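Local coordinates for protein subtilase cytotoxin subunit A (Escherichia coli, PDB 2IY9) that cleaves the host endoplasmic reticulum chaperone BiP as the serine protease subunit of the AB5 subtilase cytotoxin, provoking ER stress and cell death, at residues Lys211-Ile216 with Glu296-Leu301; Ala220-Arg225 with Pro252-Thr257; Ala283-Cys288 with Lys325-Phe330; Ala305-Ser310 with Glu317-Asn322. All coordinates share one frame; numbering follows the deposited sequence.

Interaction 1 of 4, residues Lys211-Ile216 with Glu296-Leu301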
loop_
_atom_site.group_PDB
_atom_site.type_symbol
_atom_site.label_atom_id
_atom_site.label_comp_id
_atom_site.label_asym_id
_atom_site.label_seq_id
_atom_site.Cartn_x
_atom_site.Cartn_y
_atom_site.Cartn_z
ATOM N N LYS A 211 13.275 9.223 -11.628
ATOM C CA LYS A 211 12.258 10.273 -11.777
ATOM C C LYS A 211 10.872 9.736 -12.127
ATOM O O LYS A 211 9.868 10.292 -11.673
ATOM C CB LYS A 211 12.687 11.316 -12.821
ATOM C CG LYS A 211 13.848 12.223 -12.384
ATOM C CD LYS A 211 14.118 13.303 -13.452
ATOM C CE LYS A 211 15.343 14.154 -13.121
ATOM N NZ LYS A 211 15.249 14.818 -11.790
ATOM N N GLN A 212 10.812 8.672 -12.929
ATOM C CA GLN A 212 9.520 8.032 -13.266
ATOM C C GLN A 212 9.127 6.826 -12.399
ATOM O O GLN A 212 8.102 6.182 -12.654
ATOM C CB GLN A 212 9.436 7.644 -14.754
ATOM C CG GLN A 212 10.608 8.038 -15.598
ATOM C CD GLN A 212 10.520 7.503 -17.012
ATOM O OE1 GLN A 212 10.108 8.209 -17.937
ATOM N NE2 GLN A 212 10.952 6.265 -17.197
ATOM N N ASP A 213 9.936 6.521 -11.386
ATOM C CA ASP A 213 9.709 5.362 -10.506
ATOM C C ASP A 213 8.251 5.322 -9.972
ATOM O O ASP A 213 7.831 6.248 -9.278
ATOM C CB ASP A 213 10.733 5.401 -9.362
ATOM C CG ASP A 213 10.601 4.241 -8.373
ATOM O OD1 ASP A 213 9.858 3.265 -8.613
ATOM O OD2 ASP A 213 11.265 4.325 -7.320
ATOM N N PRO A 214 7.484 4.269 -10.324
ATOM C CA PRO A 214 6.076 4.161 -9.927
ATOM C C PRO A 214 5.844 3.469 -8.569
ATOM O O PRO A 214 4.701 3.322 -8.152
ATOM C CB PRO A 214 5.491 3.299 -11.033
ATOM C CG PRO A 214 6.585 2.327 -11.334
ATOM C CD PRO A 214 7.888 3.111 -11.151
ATOM N N VAL A 215 6.920 3.057 -7.900
ATOM C CA VAL A 215 6.837 2.382 -6.595
ATOM C C VAL A 215 6.970 3.401 -5.445
ATOM O O VAL A 215 7.846 4.256 -5.471
ATOM C CB VAL A 215 7.924 1.281 -6.457
ATOM C CG1 VAL A 215 7.807 0.527 -5.105
ATOM C CG2 VAL A 215 7.844 0.277 -7.625
ATOM N N ILE A 216 6.096 3.277 -4.444
ATOM C CA ILE A 216 6.187 4.024 -3.196
ATOM C C ILE A 216 6.409 3.006 -2.077
ATOM O O ILE A 216 5.545 2.166 -1.809
ATOM C CB ILE A 216 4.916 4.876 -2.933
ATOM C CG1 ILE A 216 4.758 5.936 -4.031
ATOM C CG2 ILE A 216 4.998 5.562 -1.563
ATOM C CD1 ILE A 216 3.403 6.641 -4.006
ATOM N N GLU A 296 2.623 12.988 -10.533
ATOM C CA GLU A 296 1.995 14.053 -9.741
ATOM C C GLU A 296 1.438 13.548 -8.402
ATOM O O GLU A 296 1.623 14.193 -7.372
ATOM C CB GLU A 296 0.905 14.798 -10.527
ATOM C CG GLU A 296 0.379 16.038 -9.766
ATOM C CD GLU A 296 -0.926 16.616 -10.303
ATOM O OE1 GLU A 296 -1.376 16.221 -11.408
ATOM O OE2 GLU A 296 -1.505 17.486 -9.603
ATOM N N LEU A 297 0.746 12.409 -8.426
ATOM C CA LEU A 297 0.259 11.779 -7.194
ATOM C C LEU A 297 1.410 11.467 -6.242
ATOM O O LEU A 297 1.369 11.844 -5.067
ATOM C CB LEU A 297 -0.533 10.507 -7.509
ATOM C CG LEU A 297 -2.011 10.697 -7.864
ATOM C CD1 LEU A 297 -2.523 9.473 -8.621
ATOM C CD2 LEU A 297 -2.826 10.921 -6.592
ATOM N N LYS A 298 2.448 10.799 -6.757
ATOM C CA LYS A 298 3.606 10.441 -5.934
ATOM C C LYS A 298 4.292 11.682 -5.348
ATOM O O LYS A 298 4.554 11.734 -4.138
ATOM C CB LYS A 298 4.608 9.600 -6.721
ATOM C CG LYS A 298 5.850 9.206 -5.913
ATOM C CD LYS A 298 6.646 8.085 -6.591
ATOM C CE LYS A 298 7.920 7.806 -5.809
ATOM N NZ LYS A 298 8.704 6.725 -6.446
ATOM N N ARG A 299 4.572 12.662 -6.206
ATOM C CA ARG A 299 5.165 13.932 -5.780
ATOM C C ARG A 299 4.346 14.630 -4.684
ATOM O O ARG A 299 4.895 15.038 -3.668
ATOM C CB ARG A 299 5.350 14.872 -6.990
ATOM C CG ARG A 299 6.018 16.203 -6.657
ATOM C CD ARG A 299 6.151 17.103 -7.894
ATOM N NE ARG A 299 4.846 17.487 -8.444
ATOM C CZ ARG A 299 4.363 17.089 -9.626
ATOM N NH1 ARG A 299 5.066 16.292 -10.423
ATOM N NH2 ARG A 299 3.165 17.504 -10.021
ATOM N N THR A 300 3.037 14.771 -4.885
ATOM C CA THR A 300 2.220 15.441 -3.876
ATOM C C THR A 300 2.261 14.682 -2.546
ATOM O O THR A 300 2.402 15.295 -1.495
ATOM C CB THR A 300 0.779 15.691 -4.353
ATOM O OG1 THR A 300 0.810 16.515 -5.527
ATOM C CG2 THR A 300 -0.039 16.404 -3.266
ATOM N N LEU A 301 2.176 13.356 -2.590
ATOM C CA LEU A 301 2.286 12.553 -1.363
ATOM C C LEU A 301 3.600 12.810 -0.625
ATOM O O LEU A 301 3.604 13.079 0.580
ATOM C CB LEU A 301 2.162 11.059 -1.661
ATOM C CG LEU A 301 2.121 10.172 -0.401
ATOM C CD1 LEU A 301 0.754 10.270 0.294
ATOM C CD2 LEU A 301 2.435 8.730 -0.763
HETATM O O HOH W 1 11.085 6.867 -5.010
#
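Lys298 has the largest share of this contact: from helix 294-304 it runs fully extended, CG anti to the backbone N (chi1 179°) and every later torsion anti as well, so that its ammonium reaches the turn leading into strand 215-221. There NZ is gripped by two backbone carbonyls. It donates to Val215 O at 2.8 Å and to Asp213 O at 3.0 Å, approaching both from above the carbonyl plane. Water 1 accepts from NZ on a third side. The Asp213 carboxylate adds a long salt bridge, with OD2 3.6 Å from Lys298 NZ, but its stronger ionic partner is Arg217; two cations near one carboxylate probably favour its ionised form. Asp213 CG is anti to the backbone N, which lets OD1 accept from Val215 N at 3.0 Å and close an Asx turn just ahead of the strand. In the subtilase fold this places the helix against a strand of the central parallel sheet, at the end where strand 215-221 begins beside strand 176-180. Ile216 points at the helix and slides antiparallel past the lysine methylenes, its CG1 3.8 Å from Lys298 CD. Its CD1 continues to Leu301, meeting CD2 at 4.0 Å as the two side chains cross obliquely. Leu176 also touches both Ile216 and Lys298, while Leu282 of helix 271-288 packs on Ile216.

Interaction 2 of 4, residues Ala220-Arg225 with Pro252-Thr257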
loop_
_atom_site.group_PDB
_atom_site.type_symbol
_atom_site.label_atom_id
_atom_site.label_comp_id
_atom_site.label_asym_id
_atom_site.label_seq_id
_atom_site.Cartn_x
_atom_site.Cartn_y
_atom_site.Cartn_z
ATOM N N ALA A 220 6.971 1.218 8.617
ATOM C CA ALA A 220 5.930 1.238 9.663
ATOM C C ALA A 220 6.372 1.982 10.922
ATOM O O ALA A 220 7.473 1.749 11.443
ATOM C CB ALA A 220 5.525 -0.174 10.020
ATOM N N LEU A 221 5.504 2.874 11.394
ATOM C CA LEU A 221 5.779 3.691 12.576
ATOM C C LEU A 221 5.104 3.134 13.811
ATOM O O LEU A 221 4.009 2.563 13.732
ATOM C CB LEU A 221 5.271 5.117 12.361
ATOM C CG LEU A 221 5.964 5.932 11.273
ATOM C CD1 LEU A 221 5.183 7.196 10.963
ATOM C CD2 LEU A 221 7.423 6.245 11.665
ATOM N N ALA A 222 5.752 3.343 14.954
ATOM C CA ALA A 222 5.141 3.096 16.261
ATOM C C ALA A 222 4.008 4.091 16.496
ATOM O O ALA A 222 3.965 5.160 15.885
ATOM C CB ALA A 222 6.189 3.220 17.358
ATOM N N GLN A 223 3.097 3.733 17.395
ATOM C CA GLN A 223 1.986 4.605 17.744
ATOM C C GLN A 223 2.486 5.959 18.236
ATOM O O GLN A 223 3.438 6.037 19.021
ATOM C CB GLN A 223 1.133 3.945 18.827
ATOM C CG GLN A 223 -0.148 4.695 19.149
ATOM C CD GLN A 223 -1.104 3.853 19.962
ATOM O OE1 GLN A 223 -1.037 2.618 19.932
ATOM N NE2 GLN A 223 -2.012 4.508 20.686
ATOM N N TYR A 224 1.842 7.015 17.750
ATOM C CA TYR A 224 2.112 8.374 18.176
ATOM C C TYR A 224 0.848 9.233 18.079
ATOM O O TYR A 224 -0.093 8.902 17.346
ATOM C CB TYR A 224 3.237 8.996 17.335
ATOM C CG TYR A 224 2.898 9.162 15.859
ATOM C CD1 TYR A 224 2.510 10.396 15.346
ATOM C CD2 TYR A 224 2.987 8.076 14.979
ATOM C CE1 TYR A 224 2.210 10.550 13.982
ATOM C CE2 TYR A 224 2.692 8.213 13.626
ATOM C CZ TYR A 224 2.304 9.446 13.129
ATOM O OH TYR A 224 2.009 9.569 11.777
ATOM N N ARG A 225 0.842 10.345 18.809
ATOM C CA ARG A 225 -0.206 11.345 18.680
ATOM C C ARG A 225 0.359 12.470 17.837
ATOM O O ARG A 225 1.559 12.751 17.902
ATOM C CB ARG A 225 -0.594 11.919 20.048
ATOM C CG ARG A 225 -0.892 10.912 21.133
ATOM C CD ARG A 225 -1.459 11.622 22.370
ATOM N NE ARG A 225 -2.887 11.879 22.226
ATOM C CZ ARG A 225 -3.843 11.291 22.940
ATOM N NH1 ARG A 225 -3.546 10.409 23.899
ATOM N NH2 ARG A 225 -5.107 11.601 22.706
ATOM N N PRO A 252 1.743 5.086 9.927
ATOM C CA PRO A 252 1.241 4.303 11.055
ATOM C C PRO A 252 1.288 2.793 10.797
ATOM O O PRO A 252 0.724 2.311 9.810
ATOM C CB PRO A 252 -0.202 4.789 11.183
ATOM C CG PRO A 252 -0.104 6.248 10.815
ATOM C CD PRO A 252 0.921 6.295 9.686
ATOM N N GLY A 253 1.976 2.063 11.679
ATOM C CA GLY A 253 2.105 0.622 11.535
ATOM C C GLY A 253 2.238 -0.143 12.841
ATOM O O GLY A 253 2.892 -1.182 12.882
ATOM N N GLN A 254 1.599 0.354 13.894
ATOM C CA GLN A 254 1.567 -0.355 15.187
ATOM C C GLN A 254 0.178 -0.293 15.814
ATOM O O GLN A 254 -0.470 0.750 15.763
ATOM C CB GLN A 254 2.588 0.257 16.139
ATOM C CG GLN A 254 2.850 -0.567 17.381
ATOM C CD GLN A 254 3.769 0.151 18.323
ATOM O OE1 GLN A 254 3.382 1.130 18.950
ATOM N NE2 GLN A 254 5.005 -0.316 18.411
ATOM N N ASN A 255 -0.268 -1.405 16.412
ATOM C CA ASN A 255 -1.539 -1.424 17.140
ATOM C C ASN A 255 -2.656 -1.080 16.157
ATOM O O ASN A 255 -3.442 -0.159 16.381
ATOM C CB ASN A 255 -1.497 -0.412 18.302
ATOM C CG ASN A 255 -2.678 -0.547 19.249
ATOM O OD1 ASN A 255 -3.215 -1.644 19.432
ATOM N ND2 ASN A 255 -3.071 0.571 19.886
ATOM N N ILE A 256 -2.676 -1.795 15.036
ATOM C CA ILE A 256 -3.652 -1.534 13.978
ATOM C C ILE A 256 -4.730 -2.620 13.970
ATOM O O ILE A 256 -4.424 -3.805 13.812
ATOM C CB ILE A 256 -2.980 -1.469 12.570
ATOM C CG1 ILE A 256 -1.757 -0.524 12.546
ATOM C CG2 ILE A 256 -4.021 -1.149 11.490
ATOM C CD1 ILE A 256 -2.059 1.003 12.694
ATOM N N THR A 257 -5.987 -2.214 14.151
ATOM C CA THR A 257 -7.106 -3.159 14.174
ATOM C C THR A 257 -7.586 -3.412 12.731
ATOM O O THR A 257 -7.685 -2.475 11.944
ATOM C CB THR A 257 -8.259 -2.631 15.063
ATOM O OG1 THR A 257 -7.749 -2.284 16.363
ATOM C CG2 THR A 257 -9.334 -3.677 15.241
HETATM O O HOH W 2 0.936 0.869 20.395
#
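Backbone pairing starts the contact: Gly253 N donates to Leu221 O at 2.9 Å, in the carbonyl plane and on a lone pair, next to the parallel bridge between Leu221 and Pro252. Beyond it the two chains splay apart, and side-chain amides take over. Gln254, its CG anti to the backbone N (chi1 -168°), reaches across so that OE1 receives Gln223 N at 3.0 Å. The bond is almost straight (N-H...O 174°), yet the donor sits above the amide plane of Gln254. Nearer the surface, Asn255 ND2 donates to Gln223 OE1 at 2.9 Å, with the two amide planes nearly parallel, 12° apart. Water 2 donates to Gln223 OE1 and Gln254 OE1, tying the three amides together; Gln254 NE2 is held by His233. Apolar contact is modest. Ala220 CB lies 3.8 Å from Gly253 CA, at a place where a CB on residue 253 would clash, and Tyr224 CE2 approaches Pro252 CG at 4.4 Å. Asn255 and Ile256 together pair with Gly268, a G1 beta bulge at the start of the hairpin of strands 256-259 and 265-268. Strand 249-252 is the outermost strand on this side of the parallel sheet; Trp25, Tyr26 and Ile30 of helix 25-30 cover Pro252, and helix 271-288, which carries Ser272, the inferred charge-relay serine, near its start, packs against Ala220.

Interaction 3 of 4, residues Ala283-Cys288 with Lys325-Phe330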
loop_
_atom_site.group_PDB
_atom_site.type_symbol
_atom_site.label_atom_id
_atom_site.label_comp_id
_atom_site.label_asym_id
_atom_site.label_seq_id
_atom_site.Cartn_x
_atom_site.Cartn_y
_atom_site.Cartn_z
ATOM N N ALA A 283 -5.784 6.737 -2.536
ATOM C CA ALA A 283 -7.143 6.537 -3.074
ATOM C C ALA A 283 -7.990 7.802 -2.919
ATOM O O ALA A 283 -8.662 8.227 -3.866
ATOM C CB ALA A 283 -7.827 5.350 -2.406
ATOM N N ALA A 284 -7.943 8.394 -1.725
ATOM C CA ALA A 284 -8.667 9.618 -1.415
ATOM C C ALA A 284 -8.245 10.765 -2.335
ATOM O O ALA A 284 -9.086 11.491 -2.852
ATOM C CB ALA A 284 -8.458 9.996 0.047
ATOM N N MET A 285 -6.936 10.921 -2.537
ATOM C CA MET A 285 -6.414 11.910 -3.475
ATOM C C MET A 285 -6.926 11.677 -4.900
ATOM O O MET A 285 -7.384 12.619 -5.570
ATOM C CB MET A 285 -4.892 11.882 -3.472
ATOM C CG MET A 285 -4.268 12.204 -2.124
ATOM S SD MET A 285 -2.524 11.795 -2.048
ATOM C CE MET A 285 -1.771 12.924 -3.205
ATOM N N THR A 286 -6.886 10.424 -5.354
ATOM C CA THR A 286 -7.243 10.109 -6.750
ATOM C C THR A 286 -8.691 10.474 -7.071
ATOM O O THR A 286 -9.012 10.807 -8.217
ATOM C CB THR A 286 -7.034 8.625 -7.101
ATOM O OG1 THR A 286 -7.951 7.829 -6.347
ATOM C CG2 THR A 286 -5.606 8.174 -6.822
ATOM N N SER A 287 -9.559 10.414 -6.057
ATOM C CA SER A 287 -10.960 10.806 -6.221
ATOM C C SER A 287 -11.074 12.209 -6.830
ATOM O O SER A 287 -11.994 12.473 -7.614
ATOM C CB SER A 287 -11.726 10.721 -4.891
ATOM O OG SER A 287 -11.468 11.827 -4.024
ATOM N N CYS A 288 -10.121 13.079 -6.488
ATOM C CA CYS A 288 -10.114 14.483 -6.933
ATOM C C CYS A 288 -9.649 14.706 -8.371
ATOM O O CYS A 288 -10.011 15.710 -8.999
ATOM C CB CYS A 288 -9.287 15.335 -5.970
ATOM S SG CYS A 288 -10.108 15.450 -4.379
ATOM N N LYS A 325 -2.355 17.254 4.654
ATOM C CA LYS A 325 -1.602 18.005 3.666
ATOM C C LYS A 325 -1.647 17.365 2.268
ATOM O O LYS A 325 -1.845 18.076 1.283
ATOM C CB LYS A 325 -0.160 18.216 4.148
ATOM C CG LYS A 325 0.656 19.220 3.341
ATOM C CD LYS A 325 0.194 20.658 3.553
ATOM C CE LYS A 325 1.169 21.654 2.928
ATOM N NZ LYS A 325 1.581 21.247 1.553
ATOM N N ALA A 326 -1.469 16.042 2.182
ATOM C CA ALA A 326 -1.547 15.337 0.896
ATOM C C ALA A 326 -2.884 15.558 0.189
ATOM O O ALA A 326 -2.919 15.898 -0.997
ATOM C CB ALA A 326 -1.288 13.834 1.078
ATOM N N ILE A 327 -3.972 15.356 0.926
ATOM C CA ILE A 327 -5.317 15.439 0.362
ATOM C C ILE A 327 -5.654 16.898 0.039
ATOM O O ILE A 327 -6.094 17.200 -1.071
ATOM C CB ILE A 327 -6.376 14.748 1.264
ATOM C CG1 ILE A 327 -6.161 13.223 1.240
ATOM C CG2 ILE A 327 -7.816 15.129 0.825
ATOM C CD1 ILE A 327 -6.832 12.456 2.374
ATOM N N SER A 328 -5.400 17.792 0.995
ATOM C CA SER A 328 -5.582 19.234 0.791
ATOM C C SER A 328 -4.850 19.742 -0.455
ATOM O O SER A 328 -5.462 20.362 -1.321
ATOM C CB SER A 328 -5.143 20.015 2.032
ATOM O OG SER A 328 -5.501 21.383 1.916
ATOM N N MET A 329 -3.553 19.455 -0.556
ATOM C CA MET A 329 -2.748 19.895 -1.708
ATOM C C MET A 329 -3.269 19.347 -3.033
ATOM O O MET A 329 -3.445 20.089 -4.005
ATOM C CB MET A 329 -1.275 19.503 -1.542
ATOM C CG MET A 329 -0.468 20.385 -0.588
ATOM S SD MET A 329 -0.585 22.176 -0.870
ATOM C CE MET A 329 0.148 22.365 -2.499
ATOM N N PHE A 330 -3.498 18.042 -3.082
ATOM C CA PHE A 330 -3.901 17.428 -4.332
ATOM C C PHE A 330 -5.299 17.872 -4.751
ATOM O O PHE A 330 -5.525 18.200 -5.915
ATOM C CB PHE A 330 -3.830 15.904 -4.249
ATOM C CG PHE A 330 -3.924 15.239 -5.584
ATOM C CD1 PHE A 330 -2.799 15.129 -6.398
ATOM C CD2 PHE A 330 -5.144 14.764 -6.052
ATOM C CE1 PHE A 330 -2.885 14.519 -7.650
ATOM C CE2 PHE A 330 -5.240 14.155 -7.302
ATOM C CZ PHE A 330 -4.109 14.031 -8.100
#
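Met285 lies between Ile327 and Phe330, crossing the phenylalanine at about a right angle, and buries more surface than any other side chain here. It sits on helix 271-288, which in the subtilase fold carries the probable charge-relay serine at its N-terminal end, and its partner is helix 323-331 of the A2 domain. The two short helical segments run nearly parallel, 9° apart, with their axes 9.1 Å from each other. Met285 CG is anti to its carbonyl carbon, and the chain bends at chi3 (66°), which turns the methyl back toward the second helix. CE thereby comes 3.8 Å from Phe330 CB, while SD lies 3.9 Å from Ala326 CB. Further back along the same side chain, CG meets Ile327 CG1 at 4.0 Å. Ile327 also extends its CD1 onto Ala284, 3.8 Å from CB, closing the N-terminal part of the interface. Phe330, with CG anti to the backbone N, brings CD2 and CE2 obliquely against the Met285 carbonyl, CD2 3.1 Å from Met285 O and 3.9 Å from Met285 CB. Its ring also touches Leu297 of helix 294-304 and Ala292. Cys288 pins the far end: SG forms the disulfide with Cys331, one residue beyond Phe330, and joins the two helices covalently. Beside that bond, Cys288 CB sits at the edge of the phenyl ring, near its plane, 4.2 Å from Phe330 CD2.

Interaction 4 of 4, residues Ala305-Ser310 with Glu317-Asn322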
loop_
_atom_site.group_PDB
_atom_site.type_symbol
_atom_site.label_atom_id
_atom_site.label_comp_id
_atom_site.label_asym_id
_atom_site.label_seq_id
_atom_site.Cartn_x
_atom_site.Cartn_y
_atom_site.Cartn_z
ATOM N N ALA A 305 4.438 15.143 2.844
ATOM C CA ALA A 305 4.856 14.412 4.045
ATOM C C ALA A 305 5.594 15.312 5.049
ATOM O O ALA A 305 6.366 16.183 4.651
ATOM C CB ALA A 305 5.738 13.230 3.670
ATOM N N ASP A 306 5.359 15.083 6.336
ATOM C CA ASP A 306 6.148 15.728 7.388
ATOM C C ASP A 306 7.585 15.183 7.347
ATOM O O ASP A 306 7.801 13.987 7.165
ATOM C CB ASP A 306 5.522 15.488 8.766
ATOM C CG ASP A 306 4.184 16.202 8.949
ATOM O OD1 ASP A 306 3.933 17.243 8.302
ATOM O OD2 ASP A 306 3.380 15.720 9.770
ATOM N N LYS A 307 8.566 16.069 7.491
ATOM C CA LYS A 307 9.960 15.663 7.402
ATOM C C LYS A 307 10.619 15.734 8.781
ATOM O O LYS A 307 10.658 16.805 9.383
ATOM C CB LYS A 307 10.705 16.564 6.400
ATOM C CG LYS A 307 9.985 16.798 5.051
ATOM C CD LYS A 307 9.944 15.543 4.192
ATOM C CE LYS A 307 9.550 15.818 2.729
ATOM N NZ LYS A 307 8.162 16.350 2.536
ATOM N N TYR A 308 11.106 14.590 9.279
ATOM C CA TYR A 308 11.769 14.511 10.585
ATOM C C TYR A 308 13.265 14.217 10.465
ATOM O O TYR A 308 13.647 13.143 9.993
ATOM C CB TYR A 308 11.104 13.452 11.471
ATOM C CG TYR A 308 9.700 13.808 11.881
ATOM C CD1 TYR A 308 9.452 14.481 13.081
ATOM C CD2 TYR A 308 8.616 13.492 11.064
ATOM C CE1 TYR A 308 8.148 14.823 13.456
ATOM C CE2 TYR A 308 7.318 13.819 11.432
ATOM C CZ TYR A 308 7.091 14.489 12.623
ATOM O OH TYR A 308 5.794 14.797 12.975
ATOM N N PRO A 309 14.122 15.165 10.907
ATOM C CA PRO A 309 15.570 14.964 10.787
ATOM C C PRO A 309 16.030 13.688 11.484
ATOM O O PRO A 309 16.983 13.062 11.032
ATOM C CB PRO A 309 16.166 16.195 11.480
ATOM C CG PRO A 309 15.069 16.784 12.285
ATOM C CD PRO A 309 13.798 16.450 11.555
ATOM N N SER A 310 15.337 13.307 12.562
ATOM C CA SER A 310 15.655 12.101 13.321
ATOM C C SER A 310 15.441 10.802 12.534
ATOM O O SER A 310 15.979 9.762 12.906
ATOM C CB SER A 310 14.885 12.068 14.657
ATOM O OG SER A 310 13.480 12.024 14.447
ATOM N N GLU A 317 14.613 11.297 3.278
ATOM C CA GLU A 317 14.238 12.620 3.768
ATOM C C GLU A 317 13.392 12.626 5.042
ATOM O O GLU A 317 12.771 13.630 5.362
ATOM C CB GLU A 317 13.561 13.448 2.670
ATOM C CG GLU A 317 14.296 13.409 1.362
ATOM C CD GLU A 317 14.576 14.766 0.838
ATOM O OE1 GLU A 317 15.601 15.341 1.272
ATOM O OE2 GLU A 317 13.785 15.250 -0.006
ATOM N N GLY A 318 13.378 11.513 5.767
ATOM C CA GLY A 318 12.648 11.437 7.038
ATOM C C GLY A 318 11.143 11.607 6.900
ATOM O O GLY A 318 10.481 12.069 7.833
ATOM N N ARG A 319 10.600 11.211 5.747
ATOM C CA ARG A 319 9.194 11.440 5.419
ATOM C C ARG A 319 8.188 10.628 6.226
ATOM O O ARG A 319 8.272 9.384 6.307
ATOM C CB ARG A 319 8.925 11.197 3.932
ATOM C CG ARG A 319 9.654 12.117 2.997
ATOM C CD ARG A 319 9.090 11.997 1.609
ATOM N NE ARG A 319 9.997 12.531 0.607
ATOM C CZ ARG A 319 10.815 11.797 -0.138
ATOM N NH1 ARG A 319 10.855 10.474 0.004
ATOM N NH2 ARG A 319 11.600 12.390 -1.029
ATOM N N VAL A 320 7.212 11.344 6.783
ATOM C CA VAL A 320 6.110 10.734 7.517
ATOM C C VAL A 320 4.785 11.177 6.904
ATOM O O VAL A 320 4.557 12.377 6.660
ATOM C CB VAL A 320 6.177 11.069 9.030
ATOM C CG1 VAL A 320 4.897 10.629 9.758
ATOM C CG2 VAL A 320 7.401 10.410 9.667
ATOM N N LEU A 321 3.921 10.198 6.651
ATOM C CA LEU A 321 2.617 10.412 6.046
ATOM C C LEU A 321 1.814 11.504 6.748
ATOM O O LEU A 321 1.571 11.432 7.957
ATOM C CB LEU A 321 1.824 9.099 6.053
ATOM C CG LEU A 321 0.407 9.165 5.480
ATOM C CD1 LEU A 321 0.448 9.502 3.992
ATOM C CD2 LEU A 321 -0.382 7.875 5.751
ATOM N N ASN A 322 1.424 12.515 5.974
ATOM C CA ASN A 322 0.504 13.551 6.435
ATOM C C ASN A 322 -0.648 13.603 5.443
ATOM O O ASN A 322 -0.501 14.162 4.351
ATOM C CB ASN A 322 1.196 14.920 6.511
ATOM C CG ASN A 322 0.282 16.016 7.050
ATOM O OD1 ASN A 322 -0.950 15.895 7.028
ATOM N ND2 ASN A 322 0.893 17.096 7.545
#
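Lys307 and Arg319 lie side by side and point the same way, the lysine's CD 3.6 Å from Arg319 CG. Their charged ends part company: Lys307, bent at chi2 and chi4, curls back so that NZ donates to Ala305 O at 2.8 Å and also to Leu302 O, whereas Arg319 stays extended to NE and gives NH1 to Asp248 O. These carbonyls, and the long Arg319-Glu317 salt bridge, probably offset the like charges. Asp306 and Val320 are on the other face; past the strand end Tyr308 crosses Val320 obliquely, with CD2 3.6 Å from Val320 CG2. Asp306 and Asn322 also cross obliquely, their carboxylate and amide planes 64° apart; Asn322 ND2 donates to Asp306 OD1 at 3.1 Å from above the carboxylate plane. Asn322 OD1 caps Lys325 N, so Asp306 probably helps to orient this N-cap side chain of helix 323-331. The backbones pair through Val320 N to Asp306 O at 2.7 Å, the reciprocal Asp306 N to Val320 O, and Tyr308 N to Gly318 O at 3.0 Å. Gly318 has positive phi, and a CB there would clash with Tyr308 O. This is a short antiparallel beta hairpin leading into the A2 domain.

Interactions 1 and 2 share strand 215-221 of the central parallel sheet, near its two ends, with centres about 24 Å apart; interaction 2 is nested along the chain within the span closed by interaction 1. Interaction 3 alternates with interaction 1 in sequence, their centres about 13 Å apart, the two meeting where Leu297 packs on Phe330 and Thr286. Interaction 4 is nested inside interaction 3, its hairpin leading from helix 294-304 to helix 323-331. It touches interaction 1 through Leu301 and Leu321, and interaction 2 through Val320 against Leu221 and Tyr224. Interactions 3 and 4 thus join the start of the A2 domain, which enters the SubB pore, to the protease fold.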